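Local coordinates for protein methanogen homoaconitase small subunit (PDB 2PKP) that forms, with a large partner subunit, a hydro-lyase that reversibly converts homocitrate through cis-homoaconitate to homoisocitrate, with broad specificity for cis-unsaturated tricarboxylic acids, at residues D12-D17 with E59-G64; I55-N60 with V82-F87. One frame throughout, in Å; residues are numbered along the deposited sequence.

Interaction 1: residues D12-D17 with E59-G64. With ZN (zinc ion), chain B.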
# COMPACT_ATOMS: atom_id res chain seq x y z
N ASP A 12 0.84 3.15 26.33
CA ASP A 12 1.86 4.20 26.35
C ASP A 12 3.27 3.65 26.37
O ASP A 12 3.51 2.50 26.73
CB ASP A 12 1.69 5.11 27.59
CG ASP A 12 0.38 5.87 27.60
OD1 ASP A 12 -0.01 6.41 26.54
OD2 ASP A 12 -0.24 5.95 28.68
N ASP A 13 4.20 4.50 25.95
CA ASP A 13 5.62 4.19 25.94
C ASP A 13 6.04 2.88 25.28
O ASP A 13 6.88 2.15 25.82
CB ASP A 13 6.17 4.21 27.37
CG ASP A 13 7.66 4.42 27.41
OD1 ASP A 13 8.13 5.40 26.80
OD2 ASP A 13 8.37 3.61 28.05
N VAL A 14 5.47 2.58 24.12
CA VAL A 14 5.86 1.37 23.40
C VAL A 14 7.21 1.68 22.75
O VAL A 14 7.27 2.35 21.72
CB VAL A 14 4.85 1.03 22.30
CG1 VAL A 14 5.32 -0.19 21.54
CG2 VAL A 14 3.48 0.79 22.92
N ASP A 15 8.29 1.20 23.36
CA ASP A 15 9.63 1.48 22.85
C ASP A 15 10.12 0.58 21.73
O ASP A 15 9.51 -0.44 21.43
CB ASP A 15 10.66 1.47 24.00
CG ASP A 15 10.81 0.10 24.63
OD1 ASP A 15 11.17 -0.87 23.92
OD2 ASP A 15 10.58 -0.02 25.85
N THR A 16 11.25 0.96 21.14
CA THR A 16 11.84 0.21 20.04
C THR A 16 12.09 -1.26 20.35
O THR A 16 11.98 -2.10 19.46
CB THR A 16 13.17 0.86 19.58
OG1 THR A 16 14.03 1.05 20.71
CG2 THR A 16 12.90 2.20 18.91
N ASP A 17 12.43 -1.58 21.59
CA ASP A 17 12.68 -2.97 21.96
C ASP A 17 11.40 -3.79 21.96
O ASP A 17 11.42 -4.99 21.68
CB ASP A 17 13.35 -3.06 23.33
CG ASP A 17 14.82 -2.69 23.27
OD1 ASP A 17 15.56 -3.34 22.51
OD2 ASP A 17 15.22 -1.75 23.99
N GLU A 59 0.86 7.34 24.28
CA GLU A 59 1.90 8.36 24.27
C GLU A 59 3.29 7.80 24.00
O GLU A 59 3.58 6.64 24.28
CB GLU A 59 1.93 9.09 25.62
CG GLU A 59 0.63 9.77 25.99
CD GLU A 59 0.47 11.11 25.29
OE1 GLU A 59 1.11 11.32 24.24
OE2 GLU A 59 -0.31 11.95 25.79
N ASN A 60 4.13 8.65 23.43
CA ASN A 60 5.52 8.33 23.18
C ASN A 60 5.83 7.02 22.45
O ASN A 60 6.73 6.27 22.84
CB ASN A 60 6.25 8.38 24.54
CG ASN A 60 7.75 8.42 24.40
OD1 ASN A 60 8.30 9.07 23.51
ND2 ASN A 60 8.43 7.73 25.31
N PHE A 61 5.10 6.75 21.37
CA PHE A 61 5.33 5.53 20.60
C PHE A 61 6.70 5.58 19.93
O PHE A 61 7.12 6.62 19.41
CB PHE A 61 4.25 5.37 19.52
CG PHE A 61 4.36 4.08 18.74
CD1 PHE A 61 3.82 2.90 19.24
CD2 PHE A 61 5.02 4.05 17.52
CE1 PHE A 61 3.93 1.71 18.53
CE2 PHE A 61 5.13 2.86 16.80
CZ PHE A 61 4.58 1.69 17.31
N GLY A 62 7.40 4.45 19.93
CA GLY A 62 8.71 4.38 19.30
C GLY A 62 9.82 4.88 20.21
O GLY A 62 10.95 5.10 19.78
N CYS A 63 9.49 5.05 21.49
CA CYS A 63 10.44 5.53 22.48
C CYS A 63 11.76 4.77 22.50
O CYS A 63 11.81 3.57 22.21
CB CYS A 63 9.83 5.45 23.88
SG CYS A 63 11.00 5.86 25.19
N GLY A 64 12.82 5.48 22.85
CA GLY A 64 14.12 4.86 22.96
C GLY A 64 15.07 5.03 21.79
O GLY A 64 15.08 6.05 21.10
ZN ZN B . 10.15 5.02 27.00
O HOH W 1 3.23 4.06 22.88
O HOH W 2 10.86 3.19 27.03
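Asp13 and Cys63 bind one zinc ion between two loops of the swivel-type domain of the aconitase family, the second loop folding as a type II beta turn from Asn60 to Cys63. The metal takes both carboxylate oxygens of Asp13 unequally, OD1 at 2.1 Å and OD2 at 2.5 Å, together with Cys63 SG at 2.2 Å and a water. Asp13 CG is anti to its backbone N (chi1 -158°); the side chain lies alongside that of Asn60, pointing the same way. Asn60 ND2 donates to Asp13 OD1 over 2.8 Å, nearly in line with the C-O bond but bent at the hydrogen (135°), so this one oxygen serves metal and amide together, which would be expected to draw charge onto it.

Backbone bonds tie the two segments together along their length. Asp13 N donates to Glu59 O, and a water bridges Val14 N to that same carbonyl; further on, Gly62 N reaches Val14 O and Thr16 N reaches Cys63 O, with the Thr16 methyl CG2 packing against the carbonyl oxygen of Gly62. Asp15 caps the short helix 16-19, its OD1 accepting from Ala18 N and weakly from Asp17 N.

The apolar contact is between Val14 and Phe61, both buried. Val14 CB approaches Phe61 CD1 at 3.7 Å, the two side chains running side by side, while Phe91 meets the Phe61 ring edge-to-face.

At the exposed end, the Glu59 N-H points almost straight (178°) at the anti side of Asp12 OD1, 2.6 Å away.

Interaction 2: residues I55-N60 with V82-F87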
# COMPACT_ATOMS: atom_id res chain seq x y z
N ILE A 55 -1.38 0.26 13.27
CA ILE A 55 -0.99 0.13 14.67
C ILE A 55 -1.49 1.40 15.33
O ILE A 55 -1.31 2.50 14.81
CB ILE A 55 0.54 0.05 14.85
CG1 ILE A 55 1.06 -1.30 14.36
CG2 ILE A 55 0.88 0.27 16.33
CD1 ILE A 55 2.57 -1.41 14.38
N VAL A 56 -2.14 1.25 16.48
CA VAL A 56 -2.67 2.38 17.22
C VAL A 56 -2.05 2.32 18.62
O VAL A 56 -2.07 1.28 19.27
CB VAL A 56 -4.21 2.29 17.28
CG1 VAL A 56 -4.78 3.45 18.11
CG2 VAL A 56 -4.77 2.33 15.86
N ALA A 57 -1.49 3.43 19.08
CA ALA A 57 -0.86 3.44 20.40
C ALA A 57 -1.09 4.71 21.20
O ALA A 57 -1.70 5.68 20.72
CB ALA A 57 0.64 3.20 20.26
N GLY A 58 -0.60 4.70 22.43
CA GLY A 58 -0.75 5.83 23.32
C GLY A 58 0.35 6.86 23.16
O GLY A 58 0.75 7.20 22.05
N GLU A 59 0.86 7.34 24.28
CA GLU A 59 1.90 8.36 24.27
C GLU A 59 3.29 7.80 24.00
O GLU A 59 3.58 6.64 24.28
CB GLU A 59 1.93 9.09 25.62
CG GLU A 59 0.63 9.77 25.99
CD GLU A 59 0.47 11.11 25.29
OE1 GLU A 59 1.11 11.32 24.24
OE2 GLU A 59 -0.31 11.95 25.79
N ASN A 60 4.13 8.65 23.43
CA ASN A 60 5.52 8.33 23.18
C ASN A 60 5.83 7.02 22.45
O ASN A 60 6.73 6.27 22.84
CB ASN A 60 6.25 8.38 24.54
CG ASN A 60 7.75 8.42 24.40
OD1 ASN A 60 8.30 9.07 23.51
ND2 ASN A 60 8.43 7.73 25.31
N VAL A 82 0.81 4.59 11.53
CA VAL A 82 0.75 4.33 12.95
C VAL A 82 0.04 5.53 13.54
O VAL A 82 0.41 6.67 13.26
CB VAL A 82 2.16 4.24 13.57
CG1 VAL A 82 2.06 4.07 15.07
CG2 VAL A 82 2.91 3.08 12.96
N ILE A 83 -0.99 5.28 14.32
CA ILE A 83 -1.73 6.36 14.96
C ILE A 83 -1.37 6.36 16.44
O ILE A 83 -1.49 5.33 17.10
CB ILE A 83 -3.25 6.16 14.81
CG1 ILE A 83 -3.63 5.97 13.34
CG2 ILE A 83 -3.99 7.37 15.38
CD1 ILE A 83 -5.10 5.60 13.13
N ALA A 84 -0.92 7.49 16.95
CA ALA A 84 -0.56 7.58 18.36
C ALA A 84 -0.87 8.97 18.92
O ALA A 84 -1.11 9.91 18.16
CB ALA A 84 0.93 7.26 18.55
N LYS A 85 -0.86 9.09 20.25
CA LYS A 85 -1.11 10.37 20.90
C LYS A 85 0.13 11.24 20.70
O LYS A 85 0.03 12.45 20.56
CB LYS A 85 -1.38 10.19 22.39
CG LYS A 85 -2.70 9.50 22.71
CD LYS A 85 -2.94 9.48 24.21
CE LYS A 85 -4.23 8.77 24.57
NZ LYS A 85 -4.46 8.76 26.04
N SER A 86 1.30 10.60 20.71
CA SER A 86 2.56 11.30 20.49
C SER A 86 3.63 10.29 20.06
O SER A 86 3.52 9.09 20.34
CB SER A 86 3.01 12.06 21.74
OG SER A 86 3.24 11.19 22.83
N PHE A 87 4.65 10.78 19.37
CA PHE A 87 5.73 9.94 18.87
C PHE A 87 7.10 10.38 19.35
O PHE A 87 7.39 11.57 19.42
CB PHE A 87 5.77 9.98 17.34
CG PHE A 87 4.61 9.30 16.67
CD1 PHE A 87 4.64 7.94 16.42
CD2 PHE A 87 3.51 10.04 16.25
CE1 PHE A 87 3.59 7.31 15.75
CE2 PHE A 87 2.45 9.42 15.58
CZ PHE A 87 2.49 8.05 15.33
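The Glu59 carboxylate has the aliphatic part of Lys85 over one face, with Lys85 CB 3.6 Å from Glu59 CD, and is met at OE1 by Ser86 OG (2.6 Å), nearly along the C-O bond. Within its own segment, the ring of Phe87 carries Ala84 CB on one face, offset toward the rim, and the carbonyl carbon of Val82 at its edge. Ser86 OG sits between its own N and carbonyl carbon (chi1 62°). There it donates to Glu59 OE1 and accepts a nearly straight bond (175°) from Asn60 N, 2.8 Å away. The extended Lys85 chain crosses Glu59 at about a right angle, and its NZ forms a salt bridge with Asp108.

Before these polar groups in sequence, the two segments pair as parallel strands. Ile83 N bonds to Ile55 O and Ala57 N to Ile83 O (2.7 Å); further along, Lys85 N donates to Gly58 O from above the carbonyl plane. Ile55 CG2 and Val82 CG1 meet on the face that also carries Ala57 and Ala84.

Helix 68-75 connects strands 54-57 and 81-84 as a beta-alpha-beta crossover, its Ile74 against Ile55 and Val82; strand 2-9 adjoins the first and strand 101-104 the second.

Glu59 and Asn60 belong to both interactions, whose centres are about 8 Å apart. Interaction 2 pairs the two strands and fixes the start of the loop that follows the first; interaction 1 uses the continuation of that loop for the zinc site. Asn60 joins the two through different groups, its backbone N held by Ser86 OG and its ND2 lying 3.6 Å from the zinc. Further links run through Phe61, whose N is a probable hydrogen-bond donor to Ser86 O at 3.0 Å and whose CE2 packs on Val82 CG1 at 3.7 Å. The specificity-determining Arg26 of the YLRT motif belongs to neither contact.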